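Local atomic coordinates of lectin 2 (Agrocybe aegerita, PDB entry 4TQK), a protein that binds N-acetylglucosamine, probably recognising glycans that carry this sugar at their ends, through pockets around the rim of a beta-propeller. Residues Q39-V44 and N91-P96; V60-D65 and V75-A80. The protein carries 1 engineered substitution. All coordinates share one frame; numbering follows the deposited sequence.

Contact 1. Residues Q39-V44 and N91-P96; sequences QPFLAV and NTFADP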
# COMPACT_ATOMS: atom_id res chain seq x y z
N GLN A 39 -1.33 -13.09 6.00
CA GLN A 39 -2.16 -14.18 5.48
C GLN A 39 -1.84 -14.45 4.02
O GLN A 39 -2.50 -13.91 3.13
CB GLN A 39 -3.65 -13.85 5.60
CG GLN A 39 -4.19 -13.88 7.02
CD GLN A 39 -4.23 -15.28 7.60
OE1 GLN A 39 -4.93 -16.16 7.08
NE2 GLN A 39 -3.49 -15.50 8.68
N PRO A 40 -0.84 -15.28 3.76
CA PRO A 40 -0.48 -15.57 2.37
C PRO A 40 -1.65 -16.15 1.59
O PRO A 40 -2.33 -17.04 2.07
CB PRO A 40 0.65 -16.60 2.51
CG PRO A 40 0.50 -17.16 3.89
CD PRO A 40 -0.00 -16.02 4.72
N PHE A 41 -1.90 -15.63 0.40
CA PHE A 41 -2.98 -16.16 -0.41
C PHE A 41 -2.49 -16.45 -1.82
O PHE A 41 -1.67 -15.70 -2.37
CB PHE A 41 -4.18 -15.21 -0.41
CG PHE A 41 -4.02 -14.01 -1.29
CD1 PHE A 41 -3.25 -12.93 -0.88
CD2 PHE A 41 -4.63 -13.96 -2.54
CE1 PHE A 41 -3.09 -11.81 -1.69
CE2 PHE A 41 -4.49 -12.84 -3.36
CZ PHE A 41 -3.71 -11.76 -2.94
N LEU A 42 -3.00 -17.54 -2.39
CA LEU A 42 -2.63 -17.94 -3.74
C LEU A 42 -3.32 -17.00 -4.71
O LEU A 42 -4.50 -17.16 -5.00
CB LEU A 42 -3.08 -19.38 -3.98
CG LEU A 42 -2.54 -20.10 -5.22
CD1 LEU A 42 -1.04 -19.92 -5.31
CD2 LEU A 42 -2.89 -21.58 -5.16
N ALA A 43 -2.57 -15.99 -5.17
CA ALA A 43 -3.09 -14.89 -5.99
C ALA A 43 -3.31 -15.24 -7.47
O ALA A 43 -4.29 -14.82 -8.06
CB ALA A 43 -2.17 -13.66 -5.88
N VAL A 44 -2.39 -16.01 -8.05
CA VAL A 44 -2.49 -16.41 -9.46
C VAL A 44 -2.01 -17.86 -9.63
O VAL A 44 -0.91 -18.22 -9.21
CB VAL A 44 -1.66 -15.45 -10.38
CG1 VAL A 44 -1.76 -15.86 -11.86
CG2 VAL A 44 -2.07 -13.97 -10.19
N ASN A 91 -5.82 -5.62 -4.35
CA ASN A 91 -5.20 -6.85 -3.91
C ASN A 91 -5.66 -8.08 -4.69
O ASN A 91 -5.65 -9.20 -4.16
CB ASN A 91 -5.40 -7.05 -2.40
CG ASN A 91 -4.45 -8.09 -1.81
OD1 ASN A 91 -3.26 -8.10 -2.11
ND2 ASN A 91 -4.99 -8.97 -0.98
N THR A 92 -6.09 -7.88 -5.94
CA THR A 92 -6.29 -9.01 -6.84
C THR A 92 -5.56 -8.82 -8.16
O THR A 92 -5.46 -7.71 -8.68
CB THR A 92 -7.80 -9.39 -7.07
OG1 THR A 92 -8.25 -8.86 -8.31
CG2 THR A 92 -8.66 -8.89 -5.95
N PHE A 93 -5.05 -9.93 -8.69
CA PHE A 93 -4.25 -9.90 -9.90
C PHE A 93 -4.93 -10.75 -10.97
O PHE A 93 -5.42 -11.82 -10.67
CB PHE A 93 -2.86 -10.45 -9.62
CG PHE A 93 -2.14 -9.74 -8.53
CD1 PHE A 93 -1.14 -8.83 -8.81
CD2 PHE A 93 -2.47 -9.98 -7.19
CE1 PHE A 93 -0.47 -8.18 -7.79
CE2 PHE A 93 -1.81 -9.32 -6.17
CZ PHE A 93 -0.82 -8.42 -6.47
N ALA A 94 -4.95 -10.27 -12.21
CA ALA A 94 -5.59 -11.01 -13.28
C ALA A 94 -5.04 -12.43 -13.36
O ALA A 94 -3.83 -12.64 -13.31
CB ALA A 94 -5.40 -10.29 -14.61
N ASP A 95 -5.95 -13.39 -13.49
CA ASP A 95 -5.63 -14.80 -13.64
C ASP A 95 -6.62 -15.41 -14.63
O ASP A 95 -7.83 -15.33 -14.41
CB ASP A 95 -5.77 -15.50 -12.29
CG ASP A 95 -5.21 -16.90 -12.30
OD1 ASP A 95 -4.65 -17.31 -13.33
OD2 ASP A 95 -5.33 -17.60 -11.28
N PRO A 96 -6.13 -15.99 -15.73
CA PRO A 96 -4.71 -16.13 -16.11
C PRO A 96 -4.10 -14.78 -16.47
O PRO A 96 -4.81 -13.79 -16.55
CB PRO A 96 -4.79 -17.00 -17.36
CG PRO A 96 -6.09 -16.65 -17.97
CD PRO A 96 -7.02 -16.48 -16.79
O HOH W 1 -5.49 -12.60 -7.42
O HOH W 2 -6.47 -16.62 -9.14
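From Phe41 to Val44 the strand runs 38° from the direction of the loop between Asn91 and Asp95, and the CA atoms of Val44 and Asp95 come within 5.5 Å. No direct hydrogen bond links the two segments. Apolar packing and two waters join them. Ala43 O receives a hydrogen from each water: the first lies 2.6 Å from Ala43 O and accepts from Phe93 N, while the second is 2.6 Å from Asp95 OD2, to which it also donates. That same carboxylate oxygen accepts from Lys45 N, so Asp95 is tied to the strand's continuation both directly and through solvent. Phe93 points its side chain at the strand: CB meets Val44 CG2 at 3.7 Å, the two side chains crossing at about a right angle, and ring atom CD2 touches Ala43 CB at 3.9 Å. With CG anti to the backbone N (chi1 -170°), the Asp95 carboxylate slides past Val44 in the opposite direction, OD1 and CG against CG1 and OD2 facing the backbone. At the other end, the far end of the Phe41 ring reaches Asn91 obliquely: CZ comes 3.4 Å from Asn91 O, and CE1 lies 3.5 Å from Asn91 ND2, with ring and amide planes 65° apart. Phe41 CZ also approaches the edge of the Phe93 ring, near its plane. The amide of Asn91 is held from elsewhere, ND2 donating to Gly347 O of the second subunit, whose Phe18 packs on the same residue. A classic beta bulge sets Ala43 and Val44 together across from Val29 of the adjacent strand. The contact joins the outermost strand of one propeller blade to the loop preceding the outermost strand of the next, an inter-blade seam on the rim of the beta-propeller that borders the subunit interface at Asn91.

Contact 2. Residues V60-D65 and V75-A80; sequences VRLIAD and VGFGNA. With NAG (2-acetamido-2-deoxy-beta-D-glucopyranose), chain D.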
# COMPACT_ATOMS: atom_id res chain seq x y z
N VAL A 60 12.31 -15.91 -16.03
CA VAL A 60 12.53 -14.82 -15.09
C VAL A 60 11.19 -14.30 -14.57
O VAL A 60 10.29 -14.00 -15.35
CB VAL A 60 13.31 -13.67 -15.74
CG1 VAL A 60 13.24 -12.42 -14.87
CG2 VAL A 60 14.76 -14.09 -16.00
N ARG A 61 11.07 -14.18 -13.25
CA ARG A 61 9.81 -13.78 -12.63
C ARG A 61 10.02 -12.61 -11.67
O ARG A 61 10.79 -12.71 -10.71
CB ARG A 61 9.16 -14.98 -11.95
CG ARG A 61 8.63 -16.02 -12.94
CD ARG A 61 8.26 -17.33 -12.27
NE ARG A 61 9.41 -18.20 -12.08
CZ ARG A 61 9.38 -19.39 -11.47
NH1 ARG A 61 8.23 -19.86 -10.98
NH2 ARG A 61 10.50 -20.10 -11.34
N LEU A 62 9.33 -11.51 -11.93
CA LEU A 62 9.57 -10.26 -11.23
C LEU A 62 8.26 -9.58 -10.83
O LEU A 62 7.18 -10.06 -11.16
CB LEU A 62 10.35 -9.29 -12.12
CG LEU A 62 11.63 -9.79 -12.80
CD1 LEU A 62 12.15 -8.76 -13.81
CD2 LEU A 62 12.72 -10.13 -11.77
N ILE A 63 8.38 -8.46 -10.11
CA ILE A 63 7.27 -7.56 -9.84
C ILE A 63 7.64 -6.18 -10.37
O ILE A 63 8.69 -5.64 -10.04
CB ILE A 63 7.00 -7.41 -8.34
CG1 ILE A 63 6.72 -8.76 -7.70
CG2 ILE A 63 5.82 -6.49 -8.09
CD1 ILE A 63 5.31 -9.25 -7.94
N ALA A 64 6.78 -5.61 -11.20
CA ALA A 64 7.00 -4.25 -11.65
C ALA A 64 5.68 -3.57 -12.02
O ALA A 64 4.70 -4.24 -12.34
CB ALA A 64 7.95 -4.23 -12.82
N ASP A 65 5.66 -2.24 -11.96
CA ASP A 65 4.44 -1.53 -12.34
C ASP A 65 4.41 -1.33 -13.85
O ASP A 65 5.08 -0.45 -14.37
CB ASP A 65 4.34 -0.18 -11.64
CG ASP A 65 3.09 0.59 -12.04
OD1 ASP A 65 2.16 -0.01 -12.64
OD2 ASP A 65 3.02 1.80 -11.74
N VAL A 75 4.97 -9.99 -13.42
CA VAL A 75 5.54 -10.07 -14.75
C VAL A 75 6.52 -11.23 -14.85
O VAL A 75 7.36 -11.43 -13.98
CB VAL A 75 6.29 -8.80 -15.12
CG1 VAL A 75 6.85 -8.92 -16.53
CG2 VAL A 75 5.39 -7.58 -14.98
N GLY A 76 6.41 -11.99 -15.93
CA GLY A 76 7.23 -13.18 -16.10
C GLY A 76 7.65 -13.31 -17.54
O GLY A 76 6.84 -13.10 -18.44
N PHE A 77 8.93 -13.61 -17.76
CA PHE A 77 9.47 -13.88 -19.08
C PHE A 77 9.48 -15.39 -19.26
O PHE A 77 10.38 -16.07 -18.76
CB PHE A 77 10.91 -13.37 -19.19
CG PHE A 77 11.06 -11.88 -19.05
CD1 PHE A 77 11.31 -11.08 -20.17
CD2 PHE A 77 11.03 -11.28 -17.81
CE1 PHE A 77 11.48 -9.72 -20.04
CE2 PHE A 77 11.19 -9.91 -17.66
CZ PHE A 77 11.42 -9.13 -18.78
N GLY A 78 8.51 -15.91 -20.00
CA GLY A 78 8.36 -17.35 -20.13
C GLY A 78 8.90 -17.92 -21.43
O GLY A 78 9.92 -17.46 -21.94
N ASN A 79 8.20 -18.92 -21.97
CA ASN A 79 8.60 -19.54 -23.23
C ASN A 79 8.30 -18.66 -24.43
O ASN A 79 9.24 -18.24 -25.13
CB ASN A 79 7.95 -20.92 -23.40
CG ASN A 79 8.47 -21.94 -22.40
OD1 ASN A 79 9.61 -21.86 -21.94
ND2 ASN A 79 7.63 -22.91 -22.05
N ALA A 80 7.02 -18.37 -24.68
CA ALA A 80 6.62 -17.61 -25.87
C ALA A 80 6.74 -16.08 -25.75
O ALA A 80 6.54 -15.36 -26.73
CB ALA A 80 5.22 -18.00 -26.31
C1 NAG D . 2.45 -21.25 -21.12
C2 NAG D . 2.98 -20.17 -20.19
C3 NAG D . 1.90 -19.83 -19.17
C4 NAG D . 0.61 -19.47 -19.92
C5 NAG D . 0.25 -20.54 -20.96
C6 NAG D . -0.98 -20.18 -21.80
C7 NAG D . 5.38 -20.28 -19.92
C8 NAG D . 6.52 -20.78 -19.07
N2 NAG D . 4.17 -20.65 -19.52
O1 NAG D . 3.46 -21.65 -22.00
O3 NAG D . 2.35 -18.78 -18.36
O4 NAG D . -0.44 -19.30 -19.00
O5 NAG D . 1.35 -20.74 -21.83
O6 NAG D . -0.58 -19.40 -22.91
O7 NAG D . 5.59 -19.57 -20.90
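The beta hairpin of strands 60-64 and 73-77 forms the inner half of a four-stranded propeller blade, and here Val60, Arg61 and Leu62 pair with Phe77, Gly76 and Val75. The short strand axes are antiparallel, 162° apart. Leu62 and Val75 form one hydrogen-bonded pair: Leu62 N reaches Val75 O at 2.8 Å, nearly along the C=O axis, whereas Val75 N lies 3.2 Å from Leu62 O and 37° above that carbonyl's plane. In the other such pair, Phe77 N donates to Val60 O at 2.8 Å, and the return bond from Val60 N to Phe77 O is weak at 3.3 Å. Val60 O also receives a CA-H...O contact from Gly76 and lies in the plane of the Phe77 ring, at its edge. Val60, Leu62, Val75 and Phe77 share one face of the sheet. Because Phe77 CG is turned anti to the carbonyl carbon (chi1 -63°), its ring lies side by side with Val60, CD2 3.9 Å from Val60 CG1. Farther along the same edge, CE2 meets Leu62 CD1 at 4.1 Å. Arg61 leaves by the other face, where NH1 donates to Phe47 O. Beyond the pairing, Asn79 N donates a hydrogen bond to the acetamide oxygen O7 of N-acetylglucosamine at 2.9 Å, and its side chain lies against the acetamide; Asn79 OD1 accepts from His59 and Lys58. Strand 82-85 continues the sheet on the far side of 73-77, with Val82 and Val84 packing on Val75, while Leu120 and Arg118 of strand 117-121, in the following blade, cover the face bearing Leu62 and Phe77.

How the contacts relate
Contact 1 and contact 2 lie on the same side of the propeller's centre, their own centres 15 Å apart and their nearest atoms about 6 Å apart without touching. Both segments of contact 2 fall between the two segments of contact 1 in the sequence, strand 60-64 following strand 41-44. Contact 2 pairs strands within a blade; contact 1 joins that blade's outer loop to the preceding blade. The N-acetylglucosamine lies near both: Asn79 binds it, whereas the Asp95 side chain, about 7 Å away at its nearest atom, does not touch it. Asn46, Gly52 and Trp54, from the connection between strands 41-44 and 60-64, also hydrogen-bond to it, so the pocket draws on consecutive blades.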